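Local coordinates for protein acetyltransferase (Bacillus cereus, PDB 1Y9W) that probably transfers an acyl group, most likely acetyl from acetyl-CoA, as GNAT-family acetyltransferases do, at residues L64-L69 with Q83-I88; L101-S106 with H131-F136. All coordinates share one frame; numbering follows the deposited sequence.

Contact 1 of 2, residues L64-L69 with Q83-I88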
loop_
_atom_site.group_PDB
_atom_site.type_symbol
_atom_site.label_atom_id
_atom_site.label_comp_id
_atom_site.label_asym_id
_atom_site.label_seq_id
_atom_site.Cartn_x
_atom_site.Cartn_y
_atom_site.Cartn_z
ATOM N N LEU A 64 -12.227 -3.413 -0.716
ATOM C CA LEU A 64 -11.290 -4.514 -0.842
ATOM C C LEU A 64 -10.058 -4.077 -1.632
ATOM O O LEU A 64 -10.172 -3.534 -2.734
ATOM C CB LEU A 64 -11.935 -5.694 -1.570
ATOM C CG LEU A 64 -10.920 -6.756 -2.016
ATOM C CD1 LEU A 64 -10.283 -7.404 -0.799
ATOM C CD2 LEU A 64 -11.598 -7.799 -2.892
ATOM N N HIS A 65 -8.877 -4.280 -1.064
ATOM C CA HIS A 65 -7.669 -3.952 -1.797
ATOM C C HIS A 65 -7.037 -5.289 -2.103
ATOM O O HIS A 65 -6.755 -6.062 -1.187
ATOM C CB HIS A 65 -6.696 -3.102 -0.975
ATOM C CG HIS A 65 -5.413 -2.818 -1.697
ATOM N ND1 HIS A 65 -4.360 -3.708 -1.725
ATOM C CD2 HIS A 65 -5.049 -1.785 -2.495
ATOM C CE1 HIS A 65 -3.405 -3.238 -2.509
ATOM N NE2 HIS A 65 -3.798 -2.072 -2.991
ATOM N N ILE A 66 -6.850 -5.579 -3.383
ATOM C CA ILE A 66 -6.237 -6.840 -3.771
ATOM C C ILE A 66 -4.724 -6.681 -3.708
ATOM O O ILE A 66 -4.139 -5.897 -4.448
ATOM C CB ILE A 66 -6.668 -7.262 -5.184
ATOM C CG1 ILE A 66 -8.185 -7.476 -5.210
ATOM C CG2 ILE A 66 -5.952 -8.555 -5.581
ATOM C CD1 ILE A 66 -8.722 -7.860 -6.559
ATOM N N ASP A 67 -4.105 -7.440 -2.807
ATOM C CA ASP A 67 -2.664 -7.387 -2.578
ATOM C C ASP A 67 -1.849 -8.219 -3.542
ATOM O O ASP A 67 -0.847 -7.758 -4.082
ATOM C CB ASP A 67 -2.363 -7.838 -1.153
ATOM C CG ASP A 67 -3.117 -7.031 -0.118
ATOM O OD1 ASP A 67 -3.088 -5.786 -0.200
ATOM O OD2 ASP A 67 -3.738 -7.636 0.780
ATOM N N PHE A 68 -2.270 -9.460 -3.743
ATOM C CA PHE A 68 -1.557 -10.347 -4.648
ATOM C C PHE A 68 -2.484 -11.316 -5.368
ATOM O O PHE A 68 -3.443 -11.840 -4.794
ATOM C CB PHE A 68 -0.512 -11.148 -3.874
ATOM C CG PHE A 68 0.514 -10.301 -3.199
ATOM C CD1 PHE A 68 1.622 -9.847 -3.896
ATOM C CD2 PHE A 68 0.356 -9.933 -1.870
ATOM C CE1 PHE A 68 2.561 -9.039 -3.286
ATOM C CE2 PHE A 68 1.287 -9.124 -1.246
ATOM C CZ PHE A 68 2.397 -8.673 -1.959
ATOM N N LEU A 69 -2.185 -11.545 -6.638
ATOM C CA LEU A 69 -2.943 -12.487 -7.443
ATOM C C LEU A 69 -1.922 -13.247 -8.273
ATOM O O LEU A 69 -1.151 -12.656 -9.033
ATOM C CB LEU A 69 -3.934 -11.763 -8.351
ATOM C CG LEU A 69 -4.900 -12.713 -9.052
ATOM C CD1 LEU A 69 -6.144 -11.961 -9.453
ATOM C CD2 LEU A 69 -4.227 -13.334 -10.257
ATOM N N GLN A 83 -11.235 -16.400 -12.615
ATOM C CA GLN A 83 -12.093 -17.108 -11.674
ATOM C C GLN A 83 -11.887 -16.603 -10.237
ATOM O O GLN A 83 -12.849 -16.375 -9.489
ATOM C CB GLN A 83 -11.752 -18.593 -11.749
ATOM C CG GLN A 83 -12.910 -19.550 -11.617
ATOM C CD GLN A 83 -12.444 -21.001 -11.664
ATOM O OE1 GLN A 83 -11.728 -21.410 -12.585
ATOM N NE2 GLN A 83 -12.847 -21.783 -10.668
ATOM N N LEU A 84 -10.623 -16.447 -9.853
ATOM C CA LEU A 84 -10.271 -15.979 -8.520
ATOM C C LEU A 84 -10.687 -14.531 -8.303
ATOM O O LEU A 84 -11.172 -14.158 -7.231
ATOM C CB LEU A 84 -8.763 -16.123 -8.307
ATOM C CG LEU A 84 -8.306 -17.570 -8.156
ATOM C CD1 LEU A 84 -6.811 -17.701 -8.440
ATOM C CD2 LEU A 84 -8.656 -18.031 -6.760
ATOM N N LEU A 85 -10.489 -13.713 -9.325
ATOM C CA LEU A 85 -10.838 -12.306 -9.233
ATOM C C LEU A 85 -12.344 -12.177 -9.070
ATOM O O LEU A 85 -12.820 -11.499 -8.169
ATOM C CB LEU A 85 -10.385 -11.575 -10.496
ATOM C CG LEU A 85 -10.533 -10.059 -10.505
ATOM C CD1 LEU A 85 -9.732 -9.462 -9.360
ATOM C CD2 LEU A 85 -10.044 -9.520 -11.836
ATOM N N HIS A 86 -13.091 -12.836 -9.945
ATOM C CA HIS A 86 -14.542 -12.781 -9.874
ATOM C C HIS A 86 -15.027 -13.256 -8.507
ATOM O O HIS A 86 -15.905 -12.649 -7.890
ATOM C CB HIS A 86 -15.156 -13.657 -10.963
ATOM C CG HIS A 86 -16.645 -13.789 -10.856
ATOM N ND1 HIS A 86 -17.506 -12.740 -11.107
ATOM C CD2 HIS A 86 -17.422 -14.831 -10.473
ATOM C CE1 HIS A 86 -18.748 -13.131 -10.881
ATOM N NE2 HIS A 86 -18.725 -14.396 -10.493
ATOM N N GLU A 87 -14.430 -14.341 -8.035
ATOM C CA GLU A 87 -14.794 -14.924 -6.758
ATOM C C GLU A 87 -14.499 -14.035 -5.561
ATOM O O GLU A 87 -15.300 -13.951 -4.627
ATOM C CB GLU A 87 -14.070 -16.252 -6.567
ATOM C CG GLU A 87 -14.693 -17.111 -5.489
ATOM C CD GLU A 87 -15.495 -18.268 -6.067
ATOM O OE1 GLU A 87 -16.268 -18.042 -7.030
ATOM O OE2 GLU A 87 -15.353 -19.404 -5.551
ATOM N N ILE A 88 -13.351 -13.371 -5.558
ATOM C CA ILE A 88 -13.065 -12.549 -4.404
ATOM C C ILE A 88 -13.868 -11.254 -4.437
ATOM O O ILE A 88 -14.134 -10.670 -3.391
ATOM C CB ILE A 88 -11.556 -12.270 -4.250
ATOM C CG1 ILE A 88 -11.262 -11.911 -2.783
ATOM C CG2 ILE A 88 -11.123 -11.180 -5.215
ATOM C CD1 ILE A 88 -9.790 -11.769 -2.430
#
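Ile66 and Leu85 meet methyl to methyl where strand 63-71 faces helix 80-94. Ile66 CD1 lies 3.4 Å from Leu85 CD1, tighter than the usual van der Waals distance, and the two side chains cross at about a right angle. The CB of Leu85 does not point straight at the strand, but the end of the side chain comes nearer to it. Its CG is anti to the backbone N (chi1 -173°). Ile88 lies one turn further along the helix. Its CG2 approaches Ile66 CD1 at 4.3 Å. Its CG1 touches Leu64 CD2 at 4.1 Å, again with the side chains crossed. Leu64 CD2 also sits 3.9 Å from Ile88 O.

Segments 64-69 and 83-88 run roughly antiparallel, 154° between their directions, and their axes come within 10.6 Å. This is the first half of the beta-alpha-beta unit formed by strand 63-71, helix 80-94 and strand 99-105, a central element of the GNAT fold. Tyr118 touches both Ile66 and Leu85. Leu84 and Ile88 also pack on strand 38-45.

Packing is looser toward Leu69, whose CD1 is 4.4 Å from Leu85 CD1. Leu69 is partly exposed. His65 and Asp67 turn from the helix and pair with each other. His65 ND1 donates to Asp67 OD1 at 2.9 Å, meeting the oxygen from above the carboxylate plane. Asp67 and Phe68 both face Thr56 in a classic beta bulge. Phe68 packs on Lys18 of the second subunit, and on the outer side of the helix Gln83 and Glu87 pack on Ile6 of that subunit.

Contact 2 of 2, residues L101-S106 with H131-F136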
loop_
_atom_site.group_PDB
_atom_site.type_symbol
_atom_site.label_atom_id
_atom_site.label_comp_id
_atom_site.label_asym_id
_atom_site.label_seq_id
_atom_site.Cartn_x
_atom_site.Cartn_y
_atom_site.Cartn_z
ATOM N N LEU A 101 -9.748 -1.769 -4.826
ATOM C CA LEU A 101 -8.554 -1.060 -5.277
ATOM C C LEU A 101 -7.416 -2.050 -5.436
ATOM O O LEU A 101 -7.319 -3.022 -4.689
ATOM C CB LEU A 101 -8.128 0.001 -4.263
ATOM C CG LEU A 101 -9.069 1.172 -3.997
ATOM C CD1 LEU A 101 -8.564 1.958 -2.802
ATOM C CD2 LEU A 101 -9.147 2.055 -5.231
ATOM N N LEU A 102 -6.558 -1.796 -6.416
ATOM C CA LEU A 102 -5.397 -2.637 -6.675
ATOM C C LEU A 102 -4.463 -1.883 -7.622
ATOM O O LEU A 102 -4.876 -0.950 -8.312
ATOM C CB LEU A 102 -5.828 -3.964 -7.311
ATOM C CG LEU A 102 -6.442 -3.921 -8.715
ATOM C CD1 LEU A 102 -5.346 -3.830 -9.762
ATOM C CD2 LEU A 102 -7.250 -5.178 -8.962
ATOM N N ASP A 103 -3.193 -2.257 -7.631
ATOM C CA ASP A 103 -2.257 -1.628 -8.545
ATOM C C ASP A 103 -1.523 -2.761 -9.222
ATOM O O ASP A 103 -1.489 -3.881 -8.709
ATOM C CB ASP A 103 -1.273 -0.700 -7.827
ATOM C CG ASP A 103 -0.375 -1.427 -6.852
ATOM O OD1 ASP A 103 -0.678 -1.399 -5.639
ATOM O OD2 ASP A 103 0.633 -2.021 -7.302
ATOM N N SER A 104 -0.957 -2.474 -10.386
ATOM C CA SER A 104 -0.247 -3.483 -11.146
ATOM C C SER A 104 0.858 -2.813 -11.955
ATOM O O SER A 104 0.615 -1.833 -12.655
ATOM C CB SER A 104 -1.234 -4.189 -12.083
ATOM O OG SER A 104 -0.644 -5.296 -12.736
ATOM N N PHE A 105 2.073 -3.333 -11.837
ATOM C CA PHE A 105 3.201 -2.807 -12.584
ATOM C C PHE A 105 3.052 -3.266 -14.028
ATOM O O PHE A 105 2.327 -4.221 -14.312
ATOM C CB PHE A 105 4.511 -3.327 -11.996
ATOM C CG PHE A 105 4.928 -2.618 -10.742
ATOM C CD1 PHE A 105 5.565 -1.387 -10.807
ATOM C CD2 PHE A 105 4.670 -3.169 -9.495
ATOM C CE1 PHE A 105 5.943 -0.708 -9.643
ATOM C CE2 PHE A 105 5.041 -2.498 -8.329
ATOM C CZ PHE A 105 5.681 -1.264 -8.405
ATOM N N SER A 106 3.726 -2.573 -14.938
ATOM C CA SER A 106 3.680 -2.904 -16.352
ATOM C C SER A 106 4.091 -4.356 -16.608
ATOM O O SER A 106 3.615 -4.987 -17.555
ATOM C CB SER A 106 4.591 -1.950 -17.136
ATOM O OG SER A 106 5.850 -1.806 -16.496
ATOM N N HIS A 131 10.078 0.782 -16.167
ATOM C CA HIS A 131 8.751 0.199 -16.064
ATOM C C HIS A 131 7.774 1.254 -15.534
ATOM O O HIS A 131 8.133 2.420 -15.378
ATOM C CB HIS A 131 8.790 -1.003 -15.110
ATOM C CG HIS A 131 9.865 -2.002 -15.428
ATOM N ND1 HIS A 131 11.170 -1.859 -14.999
ATOM C CD2 HIS A 131 9.835 -3.144 -16.155
ATOM C CE1 HIS A 131 11.895 -2.869 -15.447
ATOM N NE2 HIS A 131 11.108 -3.662 -16.153
ATOM N N SER A 132 6.536 0.850 -15.269
ATOM C CA SER A 132 5.543 1.774 -14.731
ATOM C C SER A 132 4.566 1.047 -13.806
ATOM O O SER A 132 4.477 -0.178 -13.810
ATOM C CB SER A 132 4.792 2.492 -15.861
ATOM O OG SER A 132 4.204 1.582 -16.765
ATOM N N GLN A 133 3.850 1.808 -12.994
ATOM C CA GLN A 133 2.905 1.227 -12.057
ATOM C C GLN A 133 1.525 1.817 -12.315
ATOM O O GLN A 133 1.350 3.036 -12.329
ATOM C CB GLN A 133 3.372 1.509 -10.622
ATOM C CG GLN A 133 2.457 0.965 -9.546
ATOM C CD GLN A 133 3.006 1.162 -8.142
ATOM O OE1 GLN A 133 3.827 2.046 -7.891
ATOM N NE2 GLN A 133 2.530 0.348 -7.212
ATOM N N HIS A 134 0.546 0.945 -12.525
ATOM C CA HIS A 134 -0.811 1.389 -12.802
ATOM C C HIS A 134 -1.793 1.099 -11.677
ATOM O O HIS A 134 -1.899 -0.028 -11.202
ATOM C CB HIS A 134 -1.275 0.757 -14.102
ATOM C CG HIS A 134 -0.312 0.973 -15.223
ATOM N ND1 HIS A 134 0.825 0.209 -15.383
ATOM C CD2 HIS A 134 -0.261 1.929 -16.182
ATOM C CE1 HIS A 134 1.534 0.686 -16.389
ATOM N NE2 HIS A 134 0.898 1.729 -16.891
ATOM N N PHE A 135 -2.502 2.141 -11.259
ATOM C CA PHE A 135 -3.467 2.056 -10.172
ATOM C C PHE A 135 -4.892 1.944 -10.689
ATOM O O PHE A 135 -5.379 2.813 -11.421
ATOM C CB PHE A 135 -3.289 3.271 -9.267
ATOM C CG PHE A 135 -1.951 3.298 -8.584
ATOM C CD1 PHE A 135 -1.835 2.980 -7.231
ATOM C CD2 PHE A 135 -0.790 3.565 -9.313
ATOM C CE1 PHE A 135 -0.572 2.922 -6.611
ATOM C CE2 PHE A 135 0.475 3.510 -8.708
ATOM C CZ PHE A 135 0.585 3.187 -7.358
ATOM N N PHE A 136 -5.550 0.856 -10.296
ATOM C CA PHE A 136 -6.910 0.565 -10.732
ATOM C C PHE A 136 -7.972 0.620 -9.640
ATOM O O PHE A 136 -7.683 0.526 -8.450
ATOM C CB PHE A 136 -6.979 -0.827 -11.380
ATOM C CG PHE A 136 -6.213 -0.948 -12.671
ATOM C CD1 PHE A 136 -4.868 -1.321 -12.671
ATOM C CD2 PHE A 136 -6.844 -0.703 -13.891
ATOM C CE1 PHE A 136 -4.156 -1.451 -13.873
ATOM C CE2 PHE A 136 -6.149 -0.829 -15.097
ATOM C CZ PHE A 136 -4.801 -1.204 -15.091
#
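Gln133 reaches across two residues of the neighbouring strand, Phe105 and Asp103. Its CG is anti to the backbone N (chi1 179°), and the chain stays extended over one face of the Phe105 ring. Gln133 CG lies 3.9 Å above that ring plane, offset toward the rim. The amide is stacked on the ring, the planes 17° apart. Gln133 NE2 then donates to Asp103 OD2 at 3.0 Å. Asp103 OD2 lies in the plane of the Gln133 amide, but NE2 stands above the carboxylate plane, the two planes being nearly perpendicular. On the same sheet face, Asp103 CB makes a CH-pi contact with the Phe135 ring, 4.0 Å from its centroid.

The opposite sheet face carries Leu102, Ser104, His134 and Phe136. Leu102 CD1 touches Phe136 CB at 3.8 Å. Ser104 O takes the His134 backbone N-H and, weakly, His134 ND1 at 3.4 Å, at the edge of the imidazole.

Antiparallel pairing sets this register. Leu102-Phe136 and Ser104-His134 are hydrogen-bonded pairs. Asp103-Phe135 and Phe105-Gln133 are non-hydrogen-bonded pairs. Beyond the ladder, Ser106 N donates to Ser132 O at 2.8 Å, and Ser132 N donates back to Ser106 OG at 3.0 Å.

Further out, Gln108 OE1 accepts from Phe105 N, and strand 119-124 pairs with the outer side of strand 133-139. Tyr121 of the second subunit meets the Phe135 ring, and Leu101 of that subunit packs on Gln133. The hydrogen bond from Gln133 NE2 probably stabilises the negative charge of partly exposed Asp103, and the stack on Phe105 probably helps fix the rotation of the amide.

In the fold
The two contacts meet on strands 63-71 and 99-105, which are parallel neighbours in the sheet. Leu64 O and Leu101 N, 2.8 Å apart, probably form a hydrogen bond that joins them. Contact 1 is buried and lies nearer the centre of the chain. It sets a helix on the sheet mainly through aliphatic side chains, with no hydrogen bond between its segments. Contact 2 is partly buried and lies within the sheet plane. Backbone bonds dominate it, with aromatic and polar side chains on the two faces. It buries 565 Å² against 246 Å² for contact 1. The centres are about 15 Å apart. Both also reach the second subunit.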